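Local structure of substrate binding periplasmic protein (Ralstonia solanacearum, 3LOP) at residues Ala188-Leu193 against Arg217-Glu222; Leu252-Pro257 against Ala286-Val291; Arg266-Ala271 against Val280-Arg285. The protein probably serves as the periplasmic substrate-binding component of an ABC-type transport system, and holds a leucine molecule in its pocket. All blocks are in the same frame, centred on the assembly; numbering follows the deposited sequence.

Contact 1: residues Ala188-Leu193 against Arg217-Glu222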
loop_
_atom_site.group_PDB
_atom_site.type_symbol
_atom_site.label_atom_id
_atom_site.label_comp_id
_atom_site.label_asym_id
_atom_site.label_seq_id
_atom_site.Cartn_x
_atom_site.Cartn_y
_atom_site.Cartn_z
ATOM N N ALA A 188 11.728 2.956 -20.870
ATOM C CA ALA A 188 11.796 3.969 -19.824
ATOM C C ALA A 188 13.229 4.135 -19.331
ATOM O O ALA A 188 13.676 5.251 -19.055
ATOM C CB ALA A 188 10.885 3.586 -18.668
ATOM N N VAL A 189 13.942 3.021 -19.206
ATOM C CA VAL A 189 15.327 3.063 -18.764
ATOM C C VAL A 189 16.164 3.819 -19.792
ATOM O O VAL A 189 16.999 4.648 -19.432
ATOM C CB VAL A 189 15.906 1.642 -18.582
ATOM C CG1 VAL A 189 17.394 1.728 -18.247
ATOM C CG2 VAL A 189 15.152 0.910 -17.473
ATOM N N ASP A 190 15.933 3.543 -21.074
ATOM C CA ASP A 190 16.685 4.225 -22.123
ATOM C C ASP A 190 16.482 5.733 -22.024
ATOM O O ASP A 190 17.441 6.504 -22.059
ATOM C CB ASP A 190 16.239 3.772 -23.519
ATOM C CG ASP A 190 16.495 2.299 -23.779
ATOM O OD1 ASP A 190 17.477 1.751 -23.239
ATOM O OD2 ASP A 190 15.718 1.692 -24.548
ATOM N N LYS A 191 15.226 6.146 -21.894
ATOM C CA LYS A 191 14.883 7.559 -21.821
ATOM C C LYS A 191 15.429 8.290 -20.598
ATOM O O LYS A 191 15.970 9.387 -20.719
ATOM C CB LYS A 191 13.362 7.729 -21.878
ATOM C CG LYS A 191 12.912 9.170 -22.031
ATOM C CD LYS A 191 11.410 9.266 -22.246
ATOM C CE LYS A 191 10.988 10.706 -22.488
ATOM N NZ LYS A 191 9.513 10.841 -22.649
ATOM N N LEU A 192 15.293 7.693 -19.419
ATOM C CA LEU A 192 15.775 8.356 -18.215
ATOM C C LEU A 192 17.296 8.342 -18.074
ATOM O O LEU A 192 17.866 9.213 -17.417
ATOM C CB LEU A 192 15.094 7.758 -16.980
ATOM C CG LEU A 192 13.592 8.075 -16.944
ATOM C CD1 LEU A 192 12.932 7.394 -15.758
ATOM C CD2 LEU A 192 13.395 9.584 -16.871
ATOM N N LEU A 193 17.954 7.364 -18.691
ATOM C CA LEU A 193 19.411 7.301 -18.653
ATOM C C LEU A 193 19.959 8.495 -19.431
ATOM O O LEU A 193 20.967 9.094 -19.051
ATOM C CB LEU A 193 19.920 6.013 -19.307
ATOM C CG LEU A 193 20.057 4.753 -18.456
ATOM C CD1 LEU A 193 20.377 3.569 -19.359
ATOM C CD2 LEU A 193 21.159 4.946 -17.418
ATOM N N ARG A 217 20.828 1.398 -12.886
ATOM C CA ARG A 217 22.122 1.419 -12.213
ATOM C C ARG A 217 23.171 0.599 -12.964
ATOM O O ARG A 217 24.323 1.011 -13.075
ATOM C CB ARG A 217 21.983 0.898 -10.778
ATOM C CG ARG A 217 21.411 1.909 -9.789
ATOM C CD ARG A 217 22.492 2.854 -9.261
ATOM N NE ARG A 217 21.996 3.655 -8.143
ATOM C CZ ARG A 217 21.512 4.889 -8.248
ATOM N NH1 ARG A 217 21.459 5.500 -9.427
ATOM N NH2 ARG A 217 21.056 5.508 -7.168
ATOM N N ALA A 218 22.770 -0.555 -13.487
ATOM C CA ALA A 218 23.703 -1.413 -14.209
ATOM C C ALA A 218 24.270 -0.716 -15.438
ATOM O O ALA A 218 25.407 -0.972 -15.839
ATOM C CB ALA A 218 23.013 -2.710 -14.620
ATOM N N ARG A 219 23.479 0.171 -16.029
ATOM C CA ARG A 219 23.908 0.880 -17.224
ATOM C C ARG A 219 24.551 2.237 -16.957
ATOM O O ARG A 219 24.726 3.038 -17.873
ATOM C CB ARG A 219 22.725 1.017 -18.182
ATOM C CG ARG A 219 22.231 -0.329 -18.702
ATOM C CD ARG A 219 20.927 -0.203 -19.465
ATOM N NE ARG A 219 21.065 0.639 -20.648
ATOM C CZ ARG A 219 20.063 0.949 -21.461
ATOM N NH1 ARG A 219 18.844 0.483 -21.221
ATOM N NH2 ARG A 219 20.280 1.734 -22.506
ATOM N N GLY A 220 24.901 2.496 -15.701
ATOM C CA GLY A 220 25.563 3.747 -15.372
ATOM C C GLY A 220 24.743 4.891 -14.811
ATOM O O GLY A 220 25.278 5.980 -14.596
ATOM N N GLY A 221 23.457 4.660 -14.570
ATOM C CA GLY A 221 22.612 5.708 -14.024
ATOM C C GLY A 221 23.036 6.061 -12.612
ATOM O O GLY A 221 23.200 5.176 -11.773
ATOM N N GLU A 222 23.200 7.353 -12.342
ATOM C CA GLU A 222 23.640 7.800 -11.023
ATOM C C GLU A 222 22.641 8.624 -10.214
ATOM O O GLU A 222 22.944 9.034 -9.097
ATOM C CB GLU A 222 24.937 8.602 -11.158
ATOM C CG GLU A 222 26.135 7.801 -11.644
ATOM C CD GLU A 222 26.457 6.625 -10.743
ATOM O OE1 GLU A 222 26.200 6.717 -9.524
ATOM O OE2 GLU A 222 26.978 5.609 -11.252
#

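Contact 2: residues Leu252-Pro257 against Ala286-Val291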
loop_
_atom_site.group_PDB
_atom_site.type_symbol
_atom_site.label_atom_id
_atom_site.label_comp_id
_atom_site.label_asym_id
_atom_site.label_seq_id
_atom_site.Cartn_x
_atom_site.Cartn_y
_atom_site.Cartn_z
ATOM N N LEU A 252 7.832 6.537 4.954
ATOM C CA LEU A 252 7.264 5.505 5.810
ATOM C C LEU A 252 5.835 5.896 6.179
ATOM O O LEU A 252 5.614 6.974 6.730
ATOM C CB LEU A 252 8.097 5.378 7.088
ATOM C CG LEU A 252 9.573 5.001 6.932
ATOM C CD1 LEU A 252 10.334 5.303 8.220
ATOM C CD2 LEU A 252 9.674 3.538 6.573
ATOM N N VAL A 253 4.873 5.029 5.868
ATOM C CA VAL A 253 3.470 5.291 6.192
ATOM C C VAL A 253 2.899 4.147 7.032
ATOM O O VAL A 253 1.712 4.123 7.363
ATOM C CB VAL A 253 2.616 5.480 4.915
ATOM C CG1 VAL A 253 3.120 6.686 4.139
ATOM C CG2 VAL A 253 2.660 4.231 4.051
HETATM N N MSE A 254 3.771 3.206 7.373
HETATM C CA MSE A 254 3.424 2.044 8.184
HETATM C C MSE A 254 4.558 1.782 9.169
HETATM O O MSE A 254 5.671 2.278 8.986
HETATM C CB MSE A 254 3.275 0.803 7.300
HETATM C CG MSE A 254 1.961 0.672 6.554
HETATM SE SE MSE A 254 0.516 0.204 7.739
HETATM C CE MSE A 254 -0.799 1.463 7.102
ATOM N N PRO A 255 4.286 1.015 10.238
ATOM C CA PRO A 255 5.346 0.715 11.205
ATOM C C PRO A 255 6.484 0.052 10.420
ATOM O O PRO A 255 6.242 -0.789 9.552
ATOM C CB PRO A 255 4.660 -0.248 12.167
ATOM C CG PRO A 255 3.251 0.272 12.193
ATOM C CD PRO A 255 2.976 0.550 10.728
ATOM N N ASN A 256 7.718 0.434 10.728
ATOM C CA ASN A 256 8.891 -0.083 10.032
ATOM C C ASN A 256 9.320 -1.473 10.491
ATOM O O ASN A 256 9.695 -1.659 11.643
ATOM C CB ASN A 256 10.042 0.913 10.221
ATOM C CG ASN A 256 11.318 0.493 9.517
ATOM O OD1 ASN A 256 11.349 -0.479 8.768
ATOM N ND2 ASN A 256 12.388 1.245 9.757
ATOM N N PRO A 257 9.259 -2.472 9.591
ATOM C CA PRO A 257 9.656 -3.842 9.937
ATOM C C PRO A 257 11.070 -3.882 10.521
ATOM O O PRO A 257 11.400 -4.766 11.313
ATOM C CB PRO A 257 9.574 -4.572 8.601
ATOM C CG PRO A 257 8.478 -3.861 7.900
ATOM C CD PRO A 257 8.766 -2.409 8.203
ATOM N N ALA A 286 3.230 -6.834 4.187
ATOM C CA ALA A 286 2.593 -7.803 5.074
ATOM C C ALA A 286 2.109 -7.064 6.320
ATOM O O ALA A 286 1.044 -7.363 6.866
ATOM C CB ALA A 286 3.578 -8.905 5.455
ATOM N N VAL A 287 2.897 -6.092 6.771
ATOM C CA VAL A 287 2.509 -5.303 7.933
ATOM C C VAL A 287 1.264 -4.488 7.590
ATOM O O VAL A 287 0.377 -4.325 8.427
ATOM C CB VAL A 287 3.659 -4.372 8.381
ATOM C CG1 VAL A 287 3.157 -3.338 9.390
ATOM C CG2 VAL A 287 4.764 -5.212 9.012
ATOM N N GLU A 288 1.194 -3.990 6.356
ATOM C CA GLU A 288 0.042 -3.213 5.912
ATOM C C GLU A 288 -1.223 -4.074 5.999
ATOM O O GLU A 288 -2.273 -3.607 6.433
ATOM C CB GLU A 288 0.250 -2.729 4.471
ATOM C CG GLU A 288 -0.790 -1.722 4.000
ATOM C CD GLU A 288 -0.531 -1.217 2.588
ATOM O OE1 GLU A 288 0.632 -1.279 2.133
ATOM O OE2 GLU A 288 -1.488 -0.744 1.940
ATOM N N GLY A 289 -1.115 -5.336 5.593
ATOM C CA GLY A 289 -2.262 -6.228 5.651
ATOM C C GLY A 289 -2.653 -6.549 7.084
ATOM O O GLY A 289 -3.840 -6.629 7.416
ATOM N N PHE A 290 -1.643 -6.750 7.925
ATOM C CA PHE A 290 -1.820 -7.050 9.345
ATOM C C PHE A 290 -2.561 -5.881 10.009
ATOM O O PHE A 290 -3.545 -6.074 10.733
ATOM C CB PHE A 290 -0.430 -7.233 9.973
ATOM C CG PHE A 290 -0.432 -7.815 11.364
ATOM C CD1 PHE A 290 -0.493 -9.192 11.561
ATOM C CD2 PHE A 290 -0.306 -6.987 12.471
ATOM C CE1 PHE A 290 -0.422 -9.735 12.850
ATOM C CE2 PHE A 290 -0.237 -7.520 13.764
ATOM C CZ PHE A 290 -0.293 -8.895 13.951
ATOM N N VAL A 291 -2.083 -4.669 9.744
ATOM C CA VAL A 291 -2.675 -3.456 10.304
ATOM C C VAL A 291 -4.112 -3.241 9.833
ATOM O O VAL A 291 -4.990 -2.909 10.631
ATOM C CB VAL A 291 -1.813 -2.216 9.950
ATOM C CG1 VAL A 291 -2.562 -0.932 10.267
ATOM C CG2 VAL A 291 -0.510 -2.254 10.744
#

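Contact 3: residues Arg266-Ala271 against Val280-Arg285. With LEU (leucine), chain B.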
loop_
_atom_site.group_PDB
_atom_site.type_symbol
_atom_site.label_atom_id
_atom_site.label_comp_id
_atom_site.label_asym_id
_atom_site.label_seq_id
_atom_site.Cartn_x
_atom_site.Cartn_y
_atom_site.Cartn_z
ATOM N N ARG A 266 6.396 -6.209 16.882
ATOM C CA ARG A 266 6.516 -7.256 17.883
ATOM C C ARG A 266 5.290 -8.160 17.846
ATOM O O ARG A 266 5.421 -9.380 17.931
ATOM C CB ARG A 266 6.718 -6.666 19.287
ATOM C CG ARG A 266 8.167 -6.265 19.531
ATOM C CD ARG A 266 8.487 -5.980 20.990
ATOM N NE ARG A 266 8.000 -4.682 21.444
ATOM C CZ ARG A 266 6.899 -4.503 22.166
ATOM N NH1 ARG A 266 6.158 -5.543 22.519
ATOM N NH2 ARG A 266 6.551 -3.282 22.549
ATOM N N GLU A 267 4.101 -7.577 17.701
ATOM C CA GLU A 267 2.898 -8.403 17.648
ATOM C C GLU A 267 2.899 -9.279 16.394
ATOM O O GLU A 267 2.474 -10.435 16.431
ATOM C CB GLU A 267 1.621 -7.548 17.684
ATOM C CG GLU A 267 0.374 -8.417 17.900
ATOM C CD GLU A 267 -0.943 -7.669 17.818
ATOM O OE1 GLU A 267 -0.937 -6.442 17.587
ATOM O OE2 GLU A 267 -1.994 -8.326 17.985
ATOM N N PHE A 268 3.384 -8.727 15.286
ATOM C CA PHE A 268 3.450 -9.471 14.036
ATOM C C PHE A 268 4.343 -10.698 14.222
ATOM O O PHE A 268 3.969 -11.805 13.845
ATOM C CB PHE A 268 4.002 -8.573 12.917
ATOM C CG PHE A 268 3.998 -9.213 11.552
ATOM C CD1 PHE A 268 4.930 -10.194 11.216
ATOM C CD2 PHE A 268 3.068 -8.820 10.594
ATOM C CE1 PHE A 268 4.936 -10.770 9.941
ATOM C CE2 PHE A 268 3.065 -9.388 9.321
ATOM C CZ PHE A 268 4.002 -10.365 8.995
ATOM N N ASN A 269 5.515 -10.499 14.818
ATOM C CA ASN A 269 6.435 -11.609 15.038
ATOM C C ASN A 269 5.894 -12.623 16.036
ATOM O O ASN A 269 6.104 -13.825 15.873
ATOM C CB ASN A 269 7.805 -11.094 15.492
ATOM C CG ASN A 269 8.593 -10.486 14.354
ATOM O OD1 ASN A 269 8.477 -10.925 13.209
ATOM N ND2 ASN A 269 9.406 -9.486 14.658
ATOM N N ARG A 270 5.197 -12.149 17.067
ATOM C CA ARG A 270 4.621 -13.067 18.044
ATOM C C ARG A 270 3.506 -13.866 17.373
ATOM O O ARG A 270 3.366 -15.067 17.599
ATOM C CB ARG A 270 4.064 -12.311 19.260
ATOM C CG ARG A 270 5.116 -11.701 20.197
ATOM C CD ARG A 270 6.169 -12.723 20.623
ATOM N NE ARG A 270 7.319 -12.722 19.720
ATOM C CZ ARG A 270 7.990 -13.809 19.347
ATOM N NH1 ARG A 270 7.632 -15.004 19.789
ATOM N NH2 ARG A 270 9.032 -13.697 18.531
ATOM N N ALA A 271 2.719 -13.195 16.537
ATOM C CA ALA A 271 1.628 -13.855 15.829
ATOM C C ALA A 271 2.164 -14.929 14.884
ATOM O O ALA A 271 1.641 -16.043 14.833
ATOM C CB ALA A 271 0.811 -12.823 15.046
ATOM N N VAL A 280 4.969 -17.092 5.958
ATOM C CA VAL A 280 4.818 -15.641 6.005
ATOM C C VAL A 280 6.095 -14.914 6.412
ATOM O O VAL A 280 6.670 -15.186 7.466
ATOM C CB VAL A 280 3.696 -15.233 6.986
ATOM C CG1 VAL A 280 3.532 -13.719 6.994
ATOM C CG2 VAL A 280 2.393 -15.908 6.593
ATOM N N ASP A 281 6.532 -13.983 5.571
ATOM C CA ASP A 281 7.730 -13.206 5.858
ATOM C C ASP A 281 7.360 -11.790 6.282
ATOM O O ASP A 281 6.422 -11.193 5.751
ATOM C CB ASP A 281 8.642 -13.137 4.630
ATOM C CG ASP A 281 9.290 -14.469 4.308
ATOM O OD1 ASP A 281 9.905 -15.068 5.215
ATOM O OD2 ASP A 281 9.192 -14.912 3.145
ATOM N N LEU A 282 8.097 -11.259 7.249
ATOM C CA LEU A 282 7.867 -9.904 7.725
ATOM C C LEU A 282 8.285 -8.955 6.604
ATOM O O LEU A 282 9.399 -9.052 6.088
ATOM C CB LEU A 282 8.712 -9.646 8.976
ATOM C CG LEU A 282 8.752 -8.229 9.551
ATOM C CD1 LEU A 282 7.358 -7.800 9.990
ATOM C CD2 LEU A 282 9.719 -8.199 10.729
ATOM N N SER A 283 7.386 -8.055 6.216
ATOM C CA SER A 283 7.670 -7.089 5.159
ATOM C C SER A 283 6.730 -5.910 5.311
ATOM O O SER A 283 5.741 -5.990 6.039
ATOM C CB SER A 283 7.452 -7.712 3.779
ATOM O OG SER A 283 6.071 -7.936 3.541
ATOM N N PHE A 284 7.029 -4.821 4.614
ATOM C CA PHE A 284 6.178 -3.645 4.687
ATOM C C PHE A 284 4.742 -3.947 4.264
ATOM O O PHE A 284 3.802 -3.589 4.974
ATOM C CB PHE A 284 6.751 -2.515 3.824
ATOM C CG PHE A 284 7.646 -1.568 4.580
ATOM C CD1 PHE A 284 7.106 -0.621 5.448
ATOM C CD2 PHE A 284 9.029 -1.632 4.435
ATOM C CE1 PHE A 284 7.932 0.252 6.162
ATOM C CE2 PHE A 284 9.865 -0.765 5.143
ATOM C CZ PHE A 284 9.313 0.178 6.007
ATOM N N ARG A 285 4.560 -4.615 3.128
ATOM C CA ARG A 285 3.206 -4.907 2.671
ATOM C C ARG A 285 2.490 -5.919 3.566
ATOM O O ARG A 285 1.271 -5.863 3.705
ATOM C CB ARG A 285 3.207 -5.384 1.210
ATOM C CG ARG A 285 3.891 -4.428 0.215
ATOM C CD ARG A 285 3.638 -2.944 0.507
ATOM N NE ARG A 285 2.256 -2.503 0.305
ATOM C CZ ARG A 285 1.711 -2.207 -0.875
ATOM N NH1 ARG A 285 2.418 -2.306 -1.997
ATOM N NH2 ARG A 285 0.455 -1.775 -0.929
HETATM N N LEU B . -1.909 -0.569 -5.001
HETATM C CA LEU B . -0.731 -0.710 -5.903
HETATM C C LEU B . 0.423 -1.347 -5.155
HETATM O O LEU B . 1.314 -1.893 -5.834
HETATM C CB LEU B . -0.318 0.662 -6.407
HETATM C CG LEU B . -1.593 1.344 -6.889
HETATM C CD1 LEU B . -1.583 2.765 -6.537
HETATM C CD2 LEU B . -1.749 1.155 -8.344
HETATM O OXT LEU B . 0.419 -1.285 -3.904
#

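Contact 1: residues Ala188-Leu193 against Arg217-Glu222
L193 and R219 form the close-packed part of this contact, and D190 and R219 form its outer, polar part. Methyl CD1 of L193 lies over one face of the R219 guanidinium, 3.3 Å from R219 NE and offset toward the rim of the group. The two side chains cross at about a right angle. The other methyl, L193 CD2, packs on the backbone of G221, 3.7 Å from G221 N. G221 has no side chain, and the leucine comes right up to the main chain there. V189 CG1 lies obliquely to the guanidinium, 3.5 Å from R219 NH1. The chain of R219 is bent at chi3 (62°), which turns NE back over L193 CD1. The solvent side is different. D190 and R219 are both exposed, and they form a salt bridge through a single carboxylate oxygen. R219 NH1 and NH2 both donate to D190 OD1, at 2.7 Å and 2.9 Å from it. The oxygen lies in the guanidinium plane, and the two nitrogens approach it from opposite faces of the carboxylate, whose plane is turned 69° from the guanidinium. R219 follows the last turn of helix 206-218, which ends in a Schellman motif with G220, at positive phi, as the C-prime residue. R217 NH1 also donates to G221 O (2.9 Å), bridging the turn. The contact thus ties helix 186-194 to the C-terminal end of helix 206-218. Further in, V189 packs on F212 and Q215, L193 touches Y216, and L192 rests on A176 of strand 174-178.

Contact 2: residues Leu252-Pro257 against Ala286-Val291
M254 meets V291 tip to tip, and its selenium is the bump that fills the main hollow of this contact. M254 is a selenomethionine. Its SE atom rests between E288 and V291 on helix 284-303, 3.9 Å from E288 CA and 4.0 Å from V291 CG2. All three side-chain carbons of V291 lie about as near to it. The chain of M254 is bent at chi2 (-73°), which folds SE back from a straight course. The helix offers two valine bumps one turn apart, V287 and V291. The ring of P255 sits across from both. P255 CD is 4.1 Å from V287 CG1 and 4.5 Å from V291 CG2. V287 then splits its two methyls between two prolines. CG1 is anti to the backbone N (chi1 168°) and faces P255, while V287 CG2 meets P257 CG at 4.1 Å. Both proline pairs cross obliquely. Three side chains of the loop 252-257 are thus fitted one after another along one side of the helix. Helix 263-275 closes in beside them: V287 also touches I265, and P255 touches V264. M254 and E288 each touch K122, a residue of the magnesium site. The meeting surfaces are apolar, with touching residues mostly buried, and the loop is held to the helix by shape. E288 joins through its CA and CB. Its carboxylate turns to another task, a salt bridge from OE1 to NE of R285, which is consistent with a second-shell role in placing that leucine-binding arginine.

Contact 3: residues Arg266-Ala271 against Val280-Arg285
F268 and L282 pack together where helix 263-275 faces the start of helix 284-303, in a periplasmic binding protein fold. S283 is the N-cap of the second helix, and its OG accepts from A286 N. The apolar contacts come first. L282 CD1 stands over one face of the F268 ring as a CH-pi contact, 3.9 Å from the centroid and 23° off the normal. It is offset toward the rim, with F268 CD1 the nearest ring atom at 3.6 Å. F268 CG is anti to the backbone N (chi1 -175°), and the CB of F268 points toward 280-285. V280 CG1 meets the tip of the ring obliquely, 3.9 Å from F268 CZ. The ring also meets F290 of helix 284-303, with the planes at about 50°. The other methyl of L282 turns to a polar neighbour without bonding to it: L282 CD2 lies 3.9 Å from N269 OD1, and these side chains cross at about a right angle. The polar bonds lie outside this packing. R285 does not touch 266-271 but belongs to the leucine pocket. Its backbone N is bonded to OD2 of D232. The guanidinium takes the ligand end-on, in its plane, with R285 NH1 2.9 Å and R285 NH2 3.0 Å from the same leucine carboxylate oxygen, OXT.

Overall arrangement
Contacts 2 and 3 are neighbours, with centres about 9 Å apart, and both use helix 284-303. F284 joins them, since its ring tip packs against L252, N256 and P257. Contact 1 lies apart, its centre about 31 Å from that of contact 2 and about 34 Å from that of contact 3. It pairs two helices flanking the four-stranded sheet. The chemistry follows the place. Contact 2 is buried and apolar. Contact 3 is partly buried and mixes aromatic packing with an arginine that reaches the ligand. Contact 1 is toward the surface and is the one of the three with a salt bridge between its segments.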